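Local atomic coordinates of ABC transporter periplasmic peptide-binding protein (Pseudoalteromonas, PDB entry 4QFL), a protein that binds dipeptides in the periplasm, here alanyl-phenylalanine, and probably delivers them to an ABC transporter in the inner membrane for uptake. Residues N298-P303 against P459-N464; T92-K97 against D160-F165; T104-P109 against D204-G209; W377-S382 against V429-A434. All coordinates share one frame; numbering follows the deposited sequence.

Interaction 1 of 4, residues N298-P303 against P459-N464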
loop_
_atom_site.group_PDB
_atom_site.type_symbol
_atom_site.label_atom_id
_atom_site.label_comp_id
_atom_site.label_asym_id
_atom_site.label_seq_id
_atom_site.Cartn_x
_atom_site.Cartn_y
_atom_site.Cartn_z
ATOM N N ASN A 298 13.774 8.051 12.557
ATOM C CA ASN A 298 13.054 7.853 13.808
ATOM C C ASN A 298 13.188 9.128 14.642
ATOM O O ASN A 298 14.128 9.274 15.423
ATOM C CB ASN A 298 13.653 6.650 14.535
ATOM C CG ASN A 298 12.852 6.225 15.736
ATOM O OD1 ASN A 298 12.978 5.096 16.204
ATOM N ND2 ASN A 298 12.043 7.121 16.255
ATOM N N THR A 299 12.254 10.059 14.452
ATOM C CA THR A 299 12.358 11.411 15.001
ATOM C C THR A 299 12.231 11.454 16.515
ATOM O O THR A 299 12.382 12.511 17.117
ATOM C CB THR A 299 11.288 12.357 14.411
ATOM O OG1 THR A 299 9.979 11.911 14.798
ATOM C CG2 THR A 299 11.387 12.411 12.888
ATOM N N GLU A 300 11.949 10.314 17.129
ATOM C CA GLU A 300 11.884 10.263 18.582
ATOM C C GLU A 300 13.176 9.731 19.174
ATOM O O GLU A 300 13.259 9.523 20.379
ATOM C CB GLU A 300 10.685 9.432 19.040
ATOM C CG GLU A 300 9.346 10.120 18.809
ATOM C CD GLU A 300 9.200 11.398 19.606
ATOM O OE1 GLU A 300 9.661 11.433 20.762
ATOM O OE2 GLU A 300 8.624 12.373 19.083
ATOM N N ARG A 301 14.195 9.535 18.340
ATOM C CA ARG A 301 15.435 8.909 18.791
ATOM C C ARG A 301 16.650 9.802 18.552
ATOM O O ARG A 301 16.977 10.113 17.415
ATOM C CB ARG A 301 15.625 7.554 18.094
ATOM C CG ARG A 301 16.784 6.729 18.629
ATOM C CD ARG A 301 16.991 5.434 17.860
ATOM N NE ARG A 301 16.001 4.420 18.206
ATOM C CZ ARG A 301 16.105 3.137 17.874
ATOM N NH1 ARG A 301 17.162 2.722 17.186
ATOM N NH2 ARG A 301 15.161 2.265 18.230
ATOM N N PRO A 302 17.323 10.232 19.628
ATOM C CA PRO A 302 18.497 11.092 19.429
ATOM C C PRO A 302 19.583 10.344 18.653
ATOM O O PRO A 302 19.693 9.131 18.801
ATOM C CB PRO A 302 18.964 11.396 20.864
ATOM C CG PRO A 302 17.783 11.059 21.744
ATOM C CD PRO A 302 17.065 9.945 21.050
ATOM N N PRO A 303 20.366 11.047 17.821
ATOM C CA PRO A 303 20.305 12.488 17.537
ATOM C C PRO A 303 19.286 12.843 16.462
ATOM O O PRO A 303 19.271 13.970 15.974
ATOM C CB PRO A 303 21.702 12.779 17.000
ATOM C CG PRO A 303 22.092 11.519 16.332
ATOM C CD PRO A 303 21.515 10.410 17.156
ATOM N N PRO A 459 6.839 5.548 9.529
ATOM C CA PRO A 459 8.253 5.177 9.669
ATOM C C PRO A 459 9.115 6.296 10.268
ATOM O O PRO A 459 10.234 6.045 10.682
ATOM C CB PRO A 459 8.687 4.866 8.225
ATOM C CG PRO A 459 7.421 4.640 7.483
ATOM C CD PRO A 459 6.401 5.526 8.124
ATOM N N ALA A 460 8.590 7.515 10.322
ATOM C CA ALA A 460 9.313 8.614 10.956
ATOM C C ALA A 460 8.983 8.763 12.448
ATOM O O ALA A 460 9.550 9.606 13.139
ATOM C CB ALA A 460 9.040 9.918 10.221
ATOM N N ASN A 461 8.058 7.949 12.940
ATOM C CA ASN A 461 7.694 7.999 14.343
ATOM C C ASN A 461 7.448 9.446 14.731
ATOM O O ASN A 461 7.980 9.937 15.721
ATOM C CB ASN A 461 8.830 7.419 15.175
ATOM C CG ASN A 461 8.391 7.003 16.567
ATOM O OD1 ASN A 461 7.191 6.925 16.869
ATOM N ND2 ASN A 461 9.368 6.717 17.425
ATOM N N TRP A 462 6.638 10.124 13.931
ATOM C CA TRP A 462 6.503 11.581 13.984
ATOM C C TRP A 462 5.051 11.997 14.176
ATOM O O TRP A 462 4.236 11.934 13.246
ATOM C CB TRP A 462 7.045 12.158 12.677
ATOM C CG TRP A 462 7.216 13.644 12.562
ATOM C CD1 TRP A 462 8.145 14.423 13.201
ATOM C CD2 TRP A 462 6.497 14.524 11.674
ATOM N NE1 TRP A 462 8.025 15.731 12.790
ATOM C CE2 TRP A 462 7.028 15.820 11.855
ATOM C CE3 TRP A 462 5.452 14.339 10.756
ATOM C CZ2 TRP A 462 6.548 16.926 11.144
ATOM C CZ3 TRP A 462 4.974 15.447 10.052
ATOM C CH2 TRP A 462 5.525 16.719 10.252
ATOM N N CYS A 463 4.717 12.408 15.392
ATOM C CA CYS A 463 3.392 12.940 15.642
ATOM C C CYS A 463 3.480 14.454 15.756
ATOM O O CYS A 463 4.025 14.979 16.720
ATOM C CB CYS A 463 2.793 12.332 16.903
ATOM S SG CYS A 463 1.148 12.958 17.299
ATOM N N ASN A 464 2.956 15.143 14.746
ATOM C CA ASN A 464 2.960 16.603 14.703
ATOM C C ASN A 464 1.527 17.090 14.499
ATOM O O ASN A 464 1.010 17.110 13.376
ATOM C CB ASN A 464 3.886 17.090 13.581
ATOM C CG ASN A 464 4.064 18.598 13.570
ATOM O OD1 ASN A 464 3.125 19.344 13.812
ATOM N ND2 ASN A 464 5.279 19.050 13.288
HETATM O O HOH W 1 6.428 12.004 17.725
#
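With chi1 at 64°, Thr299 holds OG1 between its own backbone N and carbonyl carbon, which sets the hydroxyl 2.9 Å from Ala460 O. That oxygen accepts the backbone N-H of Thr299 in a bond of 3.0 Å and 166°, with the donor above the carbonyl plane. OG1 also lies in the plane of the Trp462 indole, at its edge, 3.5 Å from CD1. Asn298 and Asn461 run side by side, pointing the same way, their amide planes 60° apart. An alanine at Asn298 would remove that amide and would probably leave the Asn461 side chain less fixed in rotation. Next to them, a water gives one proton to Glu300 OE2 at 2.6 Å and accepts from the backbone N of Cys463, a residue whose SG is in a disulfide with Cys450. The contact thus sets a type I beta turn, Asn298 to Arg301, at the exit of strand 291-297 against the loop whose Asn464 N-caps helix 465-475.

Interaction 2 of 4, residues T92-K97 against D160-F165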
loop_
_atom_site.group_PDB
_atom_site.type_symbol
_atom_site.label_atom_id
_atom_site.label_comp_id
_atom_site.label_asym_id
_atom_site.label_seq_id
_atom_site.Cartn_x
_atom_site.Cartn_y
_atom_site.Cartn_z
ATOM N N THR A 92 -25.070 7.081 1.078
ATOM C CA THR A 92 -25.962 5.976 0.801
ATOM C C THR A 92 -25.411 5.168 -0.355
ATOM O O THR A 92 -25.108 5.710 -1.420
ATOM C CB THR A 92 -27.354 6.505 0.433
ATOM O OG1 THR A 92 -27.885 7.249 1.534
ATOM C CG2 THR A 92 -28.300 5.369 0.095
ATOM N N PHE A 93 -25.262 3.869 -0.142
ATOM C CA PHE A 93 -24.889 2.954 -1.213
ATOM C C PHE A 93 -26.067 2.063 -1.579
ATOM O O PHE A 93 -26.659 1.432 -0.709
ATOM C CB PHE A 93 -23.725 2.051 -0.772
ATOM C CG PHE A 93 -22.425 2.776 -0.567
ATOM C CD1 PHE A 93 -21.533 2.938 -1.619
ATOM C CD2 PHE A 93 -22.086 3.274 0.674
ATOM C CE1 PHE A 93 -20.338 3.598 -1.435
ATOM C CE2 PHE A 93 -20.888 3.936 0.865
ATOM C CZ PHE A 93 -20.012 4.095 -0.193
ATOM N N THR A 94 -26.401 2.010 -2.862
ATOM C CA THR A 94 -27.341 1.013 -3.366
ATOM C C THR A 94 -26.522 -0.181 -3.813
ATOM O O THR A 94 -25.495 -0.013 -4.461
ATOM C CB THR A 94 -28.150 1.521 -4.586
ATOM O OG1 THR A 94 -28.680 2.820 -4.318
ATOM C CG2 THR A 94 -29.287 0.567 -4.903
ATOM N N LEU A 95 -26.977 -1.383 -3.488
ATOM C CA LEU A 95 -26.161 -2.574 -3.689
ATOM C C LEU A 95 -26.678 -3.505 -4.771
ATOM O O LEU A 95 -27.885 -3.676 -4.944
ATOM C CB LEU A 95 -26.009 -3.362 -2.386
ATOM C CG LEU A 95 -25.647 -2.602 -1.111
ATOM C CD1 LEU A 95 -25.685 -3.568 0.070
ATOM C CD2 LEU A 95 -24.288 -1.918 -1.227
ATOM N N ARG A 96 -25.736 -4.128 -5.468
ATOM C CA ARG A 96 -26.017 -5.072 -6.550
ATOM C C ARG A 96 -26.776 -6.308 -6.066
ATOM O O ARG A 96 -26.459 -6.867 -5.020
ATOM C CB ARG A 96 -24.700 -5.498 -7.204
ATOM C CG ARG A 96 -24.848 -6.365 -8.431
ATOM C CD ARG A 96 -23.517 -6.484 -9.145
ATOM N NE ARG A 96 -22.854 -5.190 -9.315
ATOM C CZ ARG A 96 -22.856 -4.490 -10.446
ATOM N NH1 ARG A 96 -23.486 -4.962 -11.519
ATOM N NH2 ARG A 96 -22.219 -3.325 -10.515
ATOM N N LYS A 97 -27.779 -6.727 -6.833
ATOM C CA LYS A 97 -28.549 -7.923 -6.518
ATOM C C LYS A 97 -27.997 -9.115 -7.286
ATOM O O LYS A 97 -27.446 -8.962 -8.381
ATOM C CB LYS A 97 -30.032 -7.719 -6.873
ATOM C CG LYS A 97 -30.993 -7.540 -5.684
ATOM C CD LYS A 97 -32.448 -7.556 -6.157
ATOM C CE LYS A 97 -33.418 -7.853 -5.033
ATOM N NZ LYS A 97 -33.053 -9.087 -4.285
ATOM N N ASP A 160 -32.782 -4.310 2.142
ATOM C CA ASP A 160 -31.992 -5.492 1.829
ATOM C C ASP A 160 -30.786 -5.166 0.952
ATOM O O ASP A 160 -29.737 -5.809 1.068
ATOM C CB ASP A 160 -32.865 -6.556 1.161
ATOM C CG ASP A 160 -33.718 -7.327 2.163
ATOM O OD1 ASP A 160 -33.340 -7.391 3.355
ATOM O OD2 ASP A 160 -34.763 -7.881 1.761
ATOM N N HIS A 161 -30.934 -4.167 0.084
ATOM C CA HIS A 161 -29.854 -3.792 -0.828
ATOM C C HIS A 161 -29.625 -2.279 -0.902
ATOM O O HIS A 161 -29.363 -1.725 -1.972
ATOM C CB HIS A 161 -30.058 -4.416 -2.220
ATOM C CG HIS A 161 -30.154 -5.910 -2.191
ATOM N ND1 HIS A 161 -29.049 -6.728 -2.276
ATOM C CD2 HIS A 161 -31.218 -6.728 -2.039
ATOM C CE1 HIS A 161 -29.432 -7.990 -2.192
ATOM N NE2 HIS A 161 -30.745 -8.018 -2.052
ATOM N N GLN A 162 -29.719 -1.621 0.250
ATOM C CA GLN A 162 -29.286 -0.236 0.379
ATOM C C GLN A 162 -28.896 0.058 1.829
ATOM O O GLN A 162 -29.590 -0.340 2.768
ATOM C CB GLN A 162 -30.360 0.736 -0.115
ATOM C CG GLN A 162 -29.939 2.199 -0.049
ATOM C CD GLN A 162 -30.974 3.143 -0.625
ATOM O OE1 GLN A 162 -31.875 3.589 0.072
ATOM N NE2 GLN A 162 -30.840 3.458 -1.895
ATOM N N VAL A 163 -27.765 0.729 2.011
ATOM C CA VAL A 163 -27.324 1.099 3.342
ATOM C C VAL A 163 -26.941 2.555 3.330
ATOM O O VAL A 163 -26.699 3.125 2.273
ATOM C CB VAL A 163 -26.109 0.261 3.806
ATOM C CG1 VAL A 163 -26.456 -1.220 3.822
ATOM C CG2 VAL A 163 -24.896 0.529 2.913
ATOM N N ARG A 164 -26.884 3.159 4.506
ATOM C CA ARG A 164 -26.431 4.535 4.620
ATOM C C ARG A 164 -25.399 4.661 5.743
ATOM O O ARG A 164 -25.691 4.356 6.896
ATOM C CB ARG A 164 -27.627 5.463 4.853
ATOM C CG ARG A 164 -27.261 6.901 5.110
ATOM C CD ARG A 164 -28.485 7.737 5.461
ATOM N NE ARG A 164 -29.098 7.323 6.725
ATOM C CZ ARG A 164 -30.336 6.848 6.837
ATOM N NH1 ARG A 164 -31.097 6.730 5.757
ATOM N NH2 ARG A 164 -30.813 6.496 8.026
ATOM N N PHE A 165 -24.183 5.068 5.388
ATOM C CA PHE A 165 -23.136 5.348 6.370
ATOM C C PHE A 165 -23.380 6.720 7.014
ATOM O O PHE A 165 -23.589 7.712 6.316
ATOM C CB PHE A 165 -21.742 5.350 5.712
ATOM C CG PHE A 165 -21.230 3.986 5.307
ATOM C CD1 PHE A 165 -21.806 3.285 4.251
ATOM C CD2 PHE A 165 -20.135 3.427 5.955
ATOM C CE1 PHE A 165 -21.318 2.033 3.868
ATOM C CE2 PHE A 165 -19.636 2.183 5.574
ATOM C CZ PHE A 165 -20.232 1.484 4.530
HETATM O O HOH W 2 -30.405 6.681 2.777
#
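Lys97 lays its aliphatic chain across the His161 imidazole, CG standing 3.7 Å from the ring centroid and only 9° off the normal. The two side chains cross at about a right angle, while the His161 CB lies against Leu95 O. ND1 of the same ring is buried without a polar partner. An alanine at His161 would keep the CB that meets Leu95 but would probably leave the Lys97 chain without the flat surface it lies on and free to turn. On the face carrying Thr92 and Thr94, Gln162 extends with CG anti to its backbone N (chi1 -178°), passing the Thr92 methyl and giving a weak bond of 3.3 Å from NE2 to Thr94 OG1. A water joins Thr92 OG1 to Arg164 NH1, and Arg164 NE forms a salt bridge with Glu166. On the other face the Phe93 and Phe165 rings meet obliquely, CD2 to CE1 at 3.5 Å, and Val163 packs on Phe93 CB. Phe93 and Val163 exchange backbone bonds of 2.9 Å (Phe93 N to Val163 O) and 3.0 Å (Val163 N to Phe93 O), making the hydrogen-bonded pair of an antiparallel sheet in which strands 90-95 and 162-167 are the two central strands of four.

Interaction 3 of 4, residues T104-P109 against D204-G209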
loop_
_atom_site.group_PDB
_atom_site.type_symbol
_atom_site.label_atom_id
_atom_site.label_comp_id
_atom_site.label_asym_id
_atom_site.label_seq_id
_atom_site.Cartn_x
_atom_site.Cartn_y
_atom_site.Cartn_z
ATOM N N THR A 104 -16.807 -22.830 -1.053
ATOM C CA THR A 104 -15.469 -23.337 -0.864
ATOM C C THR A 104 -15.602 -24.667 -0.162
ATOM O O THR A 104 -16.715 -25.098 0.143
ATOM C CB THR A 104 -14.676 -22.437 0.062
ATOM O OG1 THR A 104 -15.213 -22.565 1.383
ATOM C CG2 THR A 104 -14.748 -20.979 -0.406
ATOM N N ALA A 105 -14.464 -25.302 0.113
ATOM C CA ALA A 105 -14.427 -26.563 0.854
ATOM C C ALA A 105 -15.004 -26.413 2.258
ATOM O O ALA A 105 -15.548 -27.358 2.801
ATOM C CB ALA A 105 -12.999 -27.098 0.927
ATOM N N TYR A 106 -14.895 -25.218 2.833
ATOM C CA TYR A 106 -15.285 -24.988 4.213
ATOM C C TYR A 106 -16.579 -24.173 4.366
ATOM O O TYR A 106 -17.048 -23.963 5.484
ATOM C CB TYR A 106 -14.120 -24.333 4.970
ATOM C CG TYR A 106 -13.384 -23.300 4.137
ATOM C CD1 TYR A 106 -13.785 -21.969 4.129
ATOM C CD2 TYR A 106 -12.306 -23.660 3.339
ATOM C CE1 TYR A 106 -13.132 -21.025 3.355
ATOM C CE2 TYR A 106 -11.644 -22.721 2.565
ATOM C CZ TYR A 106 -12.063 -21.408 2.580
ATOM O OH TYR A 106 -11.415 -20.474 1.813
ATOM N N PHE A 107 -17.170 -23.730 3.252
ATOM C CA PHE A 107 -18.381 -22.889 3.308
ATOM C C PHE A 107 -19.264 -22.980 2.064
ATOM O O PHE A 107 -18.769 -23.004 0.939
ATOM C CB PHE A 107 -18.008 -21.422 3.569
ATOM C CG PHE A 107 -19.189 -20.464 3.572
ATOM C CD1 PHE A 107 -20.009 -20.341 4.686
ATOM C CD2 PHE A 107 -19.447 -19.650 2.472
ATOM C CE1 PHE A 107 -21.064 -19.448 4.695
ATOM C CE2 PHE A 107 -20.505 -18.751 2.480
ATOM C CZ PHE A 107 -21.314 -18.658 3.591
ATOM N N THR A 108 -20.575 -23.033 2.285
ATOM C CA THR A 108 -21.569 -22.948 1.222
ATOM C C THR A 108 -22.645 -21.961 1.656
ATOM O O THR A 108 -23.296 -22.168 2.692
ATOM C CB THR A 108 -22.267 -24.302 0.970
ATOM O OG1 THR A 108 -21.286 -25.327 0.772
ATOM C CG2 THR A 108 -23.170 -24.219 -0.251
ATOM N N PRO A 109 -22.837 -20.884 0.873
ATOM C CA PRO A 109 -23.838 -19.854 1.182
ATOM C C PRO A 109 -25.262 -20.395 1.170
ATOM O O PRO A 109 -25.548 -21.336 0.432
ATOM C CB PRO A 109 -23.664 -18.839 0.042
ATOM C CG PRO A 109 -22.949 -19.583 -1.045
ATOM C CD PRO A 109 -22.051 -20.544 -0.328
ATOM N N ASP A 204 -10.168 -15.119 8.803
ATOM C CA ASP A 204 -9.197 -14.381 7.998
ATOM C C ASP A 204 -8.200 -15.274 7.228
ATOM O O ASP A 204 -7.465 -14.791 6.365
ATOM C CB ASP A 204 -8.449 -13.374 8.885
ATOM C CG ASP A 204 -9.356 -12.274 9.412
ATOM O OD1 ASP A 204 -10.312 -11.917 8.706
ATOM O OD2 ASP A 204 -9.123 -11.767 10.530
ATOM N N GLN A 205 -8.176 -16.567 7.541
ATOM C CA GLN A 205 -7.192 -17.476 6.953
ATOM C C GLN A 205 -7.773 -18.285 5.812
ATOM O O GLN A 205 -7.084 -18.620 4.849
ATOM C CB GLN A 205 -6.689 -18.458 7.996
ATOM C CG GLN A 205 -6.042 -17.835 9.192
ATOM C CD GLN A 205 -5.473 -18.886 10.104
ATOM O OE1 GLN A 205 -4.408 -19.438 9.832
ATOM N NE2 GLN A 205 -6.190 -19.192 11.187
ATOM N N TYR A 206 -9.042 -18.636 5.953
ATOM C CA TYR A 206 -9.762 -19.376 4.931
ATOM C C TYR A 206 -10.898 -18.499 4.471
ATOM O O TYR A 206 -11.985 -18.520 5.032
ATOM C CB TYR A 206 -10.271 -20.694 5.487
ATOM C CG TYR A 206 -9.149 -21.578 5.914
ATOM C CD1 TYR A 206 -8.628 -21.486 7.191
ATOM C CD2 TYR A 206 -8.585 -22.488 5.035
ATOM C CE1 TYR A 206 -7.584 -22.297 7.601
ATOM C CE2 TYR A 206 -7.541 -23.305 5.429
ATOM C CZ TYR A 206 -7.046 -23.205 6.720
ATOM O OH TYR A 206 -6.009 -24.004 7.140
ATOM N N PRO A 207 -10.626 -17.704 3.444
ATOM C CA PRO A 207 -11.472 -16.586 3.060
ATOM C C PRO A 207 -12.692 -16.999 2.254
ATOM O O PRO A 207 -12.685 -18.022 1.548
ATOM C CB PRO A 207 -10.539 -15.746 2.193
ATOM C CG PRO A 207 -9.634 -16.735 1.574
ATOM C CD PRO A 207 -9.441 -17.831 2.577
ATOM N N VAL A 208 -13.736 -16.183 2.370
ATOM C CA VAL A 208 -14.878 -16.261 1.483
ATOM C C VAL A 208 -15.156 -14.878 0.940
ATOM O O VAL A 208 -15.414 -13.952 1.696
ATOM C CB VAL A 208 -16.133 -16.772 2.211
ATOM C CG1 VAL A 208 -17.341 -16.688 1.297
ATOM C CG2 VAL A 208 -15.916 -18.209 2.685
ATOM N N GLY A 209 -15.099 -14.737 -0.380
ATOM C CA GLY A 209 -15.341 -13.461 -1.016
ATOM C C GLY A 209 -16.379 -13.583 -2.099
ATOM O O GLY A 209 -17.093 -14.574 -2.175
#
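Tyr106 and Tyr206 keep their CA atoms 7.9 Å apart, so the two loops meet mainly through side chains, the first loop being folded on itself by a bond of 2.8 Å from Thr104 N to Phe107 O. Tyr106 reaches across: its hydroxyl donates to Pro207 O at 2.8 Å, the donor tilted a little from the carbonyl plane, and the acceptor lies in the plane of the phenol at its edge. That single bond, made at the tip of the ring, is backed by contacts on both of its faces. Over one stands Tyr206 CB, a CH-pi contact 3.6 Å from the centroid, while the Tyr206 ring turns its edge to the same phenol in a T-shaped pair, planes at 72°. Over the centre of the opposite face sits Thr104 OG1, 3.1 Å above the plane. The Thr104 oxygen is held there by an ST turn, OG1 accepting from Tyr106 N at 3.0 Å, and this turn lies in the connection from strand 90-95 to helix 115-126. Tyr106 has CG between its N and carbonyl carbon (chi1 39°), which carries the ring back over the Thr104 oxygen. Farther along, both methyls of Val208 press on Phe107, with CG1 3.8 Å from CD2. Tyr190, from helix 188-196, meets the Phe107 ring and also gives a hydrogen bond to Tyr206 O.

Interaction 4 of 4, residues W377-S382 against V429-A434. With ALA (alanine), chain C; PHE (phenylalanine), chain D.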
loop_
_atom_site.group_PDB
_atom_site.type_symbol
_atom_site.label_atom_id
_atom_site.label_comp_id
_atom_site.label_asym_id
_atom_site.label_seq_id
_atom_site.Cartn_x
_atom_site.Cartn_y
_atom_site.Cartn_z
ATOM N N TRP A 377 17.901 1.032 7.897
ATOM C CA TRP A 377 17.173 -0.173 7.607
ATOM C C TRP A 377 16.805 -0.227 6.129
ATOM O O TRP A 377 16.290 0.746 5.586
ATOM C CB TRP A 377 15.942 -0.224 8.493
ATOM C CG TRP A 377 16.290 -0.602 9.892
ATOM C CD1 TRP A 377 17.222 -0.014 10.699
ATOM C CD2 TRP A 377 15.704 -1.656 10.655
ATOM N NE1 TRP A 377 17.256 -0.646 11.923
ATOM C CE2 TRP A 377 16.332 -1.657 11.917
ATOM C CE3 TRP A 377 14.701 -2.594 10.394
ATOM C CZ2 TRP A 377 15.988 -2.562 12.911
ATOM C CZ3 TRP A 377 14.372 -3.488 11.372
ATOM C CH2 TRP A 377 15.010 -3.469 12.620
ATOM N N ALA A 378 17.083 -1.365 5.492
ATOM C CA ALA A 378 16.887 -1.537 4.053
ATOM C C ALA A 378 15.943 -2.689 3.733
ATOM O O ALA A 378 16.129 -3.803 4.223
ATOM C CB ALA A 378 18.225 -1.755 3.352
ATOM N N MET A 379 14.942 -2.416 2.893
ATOM C CA MET A 379 13.984 -3.427 2.440
ATOM C C MET A 379 14.680 -4.574 1.702
ATOM O O MET A 379 15.625 -4.341 0.943
ATOM C CB MET A 379 12.924 -2.782 1.539
ATOM C CG MET A 379 12.226 -1.620 2.204
ATOM S SD MET A 379 11.057 -0.745 1.141
ATOM C CE MET A 379 12.196 0.192 0.130
ATOM N N PRO A 380 14.208 -5.815 1.919
ATOM C CA PRO A 380 14.813 -7.016 1.335
ATOM C C PRO A 380 14.310 -7.335 -0.076
ATOM O O PRO A 380 14.869 -8.190 -0.758
ATOM C CB PRO A 380 14.366 -8.114 2.298
ATOM C CG PRO A 380 13.026 -7.659 2.746
ATOM C CD PRO A 380 13.090 -6.152 2.822
ATOM N N VAL A 381 13.256 -6.653 -0.503
ATOM C CA VAL A 381 12.626 -6.941 -1.787
ATOM C C VAL A 381 12.439 -5.655 -2.590
ATOM O O VAL A 381 12.379 -4.559 -2.030
ATOM C CB VAL A 381 11.255 -7.583 -1.587
ATOM C CG1 VAL A 381 11.397 -9.019 -1.123
ATOM C CG2 VAL A 381 10.455 -6.775 -0.586
ATOM N N SER A 382 12.327 -5.802 -3.906
ATOM C CA SER A 382 12.079 -4.676 -4.807
ATOM C C SER A 382 10.649 -4.134 -4.663
ATOM O O SER A 382 9.696 -4.912 -4.592
ATOM C CB SER A 382 12.313 -5.123 -6.255
ATOM O OG SER A 382 11.994 -4.084 -7.160
ATOM N N VAL A 429 15.274 4.397 8.064
ATOM C CA VAL A 429 14.850 3.324 7.180
ATOM C C VAL A 429 14.578 3.851 5.785
ATOM O O VAL A 429 14.101 4.977 5.606
ATOM C CB VAL A 429 13.570 2.638 7.695
ATOM C CG1 VAL A 429 12.482 3.671 7.910
ATOM C CG2 VAL A 429 13.106 1.556 6.725
ATOM N N LEU A 430 14.887 3.010 4.806
ATOM C CA LEU A 430 14.527 3.251 3.427
ATOM C C LEU A 430 13.203 2.553 3.199
ATOM O O LEU A 430 13.125 1.336 3.239
ATOM C CB LEU A 430 15.582 2.666 2.489
ATOM C CG LEU A 430 16.966 3.298 2.585
ATOM C CD1 LEU A 430 17.966 2.529 1.735
ATOM C CD2 LEU A 430 16.912 4.765 2.197
ATOM N N LEU A 431 12.163 3.338 2.977
ATOM C CA LEU A 431 10.841 2.797 2.734
ATOM C C LEU A 431 10.127 3.690 1.723
ATOM O O LEU A 431 10.760 4.372 0.934
ATOM C CB LEU A 431 10.039 2.727 4.037
ATOM C CG LEU A 431 9.613 1.320 4.459
ATOM C CD1 LEU A 431 9.183 1.255 5.917
ATOM C CD2 LEU A 431 8.531 0.784 3.540
ATOM N N GLY A 432 8.805 3.687 1.754
ATOM C CA GLY A 432 8.048 4.535 0.861
ATOM C C GLY A 432 6.588 4.154 0.854
ATOM O O GLY A 432 6.105 3.499 1.766
ATOM N N TRP A 433 5.887 4.570 -0.187
ATOM C CA TRP A 433 4.473 4.297 -0.281
ATOM C C TRP A 433 4.080 4.187 -1.737
ATOM O O TRP A 433 4.432 5.038 -2.550
ATOM C CB TRP A 433 3.703 5.434 0.373
ATOM C CG TRP A 433 2.232 5.211 0.556
ATOM C CD1 TRP A 433 1.218 5.891 -0.066
ATOM C CD2 TRP A 433 1.597 4.273 1.440
ATOM N NE1 TRP A 433 0.002 5.428 0.374
ATOM C CE2 TRP A 433 0.206 4.436 1.296
ATOM C CE3 TRP A 433 2.069 3.312 2.340
ATOM C CZ2 TRP A 433 -0.714 3.672 2.015
ATOM C CZ3 TRP A 433 1.143 2.547 3.052
ATOM C CH2 TRP A 433 -0.219 2.729 2.883
ATOM N N ALA A 434 3.369 3.117 -2.064
ATOM C CA ALA A 434 2.699 3.021 -3.344
ATOM C C ALA A 434 1.216 3.405 -3.177
ATOM O O ALA A 434 0.448 2.716 -2.512
ATOM C CB ALA A 434 2.854 1.627 -3.917
HETATM N N ALA C . -0.030 1.500 -0.048
HETATM C CA ALA C . 0.503 0.229 0.432
HETATM C C ALA C . 2.029 0.227 0.383
HETATM O O ALA C . 2.628 0.896 -0.458
HETATM C CB ALA C . -0.065 -0.933 -0.389
HETATM N N PHE D . 2.656 -0.514 1.295
HETATM C CA PHE D . 4.104 -0.686 1.296
HETATM C C PHE D . 4.516 -1.577 0.147
HETATM O O PHE D . 5.576 -1.391 -0.440
HETATM C CB PHE D . 4.559 -1.336 2.598
HETATM C CG PHE D . 4.469 -0.442 3.785
HETATM C CD1 PHE D . 4.977 0.846 3.740
HETATM C CD2 PHE D . 3.886 -0.887 4.949
HETATM C CE1 PHE D . 4.910 1.668 4.831
HETATM C CE2 PHE D . 3.814 -0.072 6.047
HETATM C CZ PHE D . 4.323 1.210 5.992
HETATM O OXT PHE D . 3.796 -2.511 -0.209
#
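Trp377 O receives two donors from the neighbouring strand: the N-H of Leu430, at 2.8 Å and 175°, almost on the extension of the carbonyl bond, and the weaker CA-H of Val429. These contacts tie strand 373-378 in parallel to strand 428-434, with Trp377 CB against Val429 CG2. Two residues further on, Met379 wraps its side chain round Leu430 O, a buried carbonyl that has no polar partner in the model. Its CG comes to 3.3 Å from that oxygen, and the bend at chi3 (-76°) returns CE to 3.4 Å from the same Leu430 O. SD meanwhile packs on Leu431 CD2, and this methyl in turn lies 3.6 Å from CD1 of the bound phenylalanine, so that Met379 stands in the second shell of the pocket. At the far end of the strand, Ala434 grips the ligand alanine twice through its main chain, N to the ligand O and O from the ligand N, both 2.8 Å long. The ligand amine stands over one face of the Trp433 indole, 3.0 Å above its plane toward the rim, and Asp436 gives it a carboxylate partner. The ligand's backbone is thus read through polar bonds and its phenyl ring partly through apolar contact, a division consistent with a protein that accepts dipeptides of varied side chains.

How the interactions relate
Interactions 1 and 4 form a pair beside the dipeptide, their centres about 17 Å apart and interaction 4 nested in the chain loop that interaction 1 closes. They touch through Pro459, whose CB lies 4.0 Å from Val429 CG1 and whose CG lies 4.1 Å from Leu431 CD1; the Pro459 side chain is itself about 5 Å from the bound phenylalanine. Interaction 4 lines the pocket directly, whereas interaction 1 backs it. Interactions 2 and 3 belong to another region, their centres about 23 Å apart and their segments alternating along the chain. Interactions 2 and 4 lie on opposite sides of the chain's centre, their nearest atoms about 19 Å apart, and the nearest atoms of interactions 3 and 4 are also about 19 Å apart.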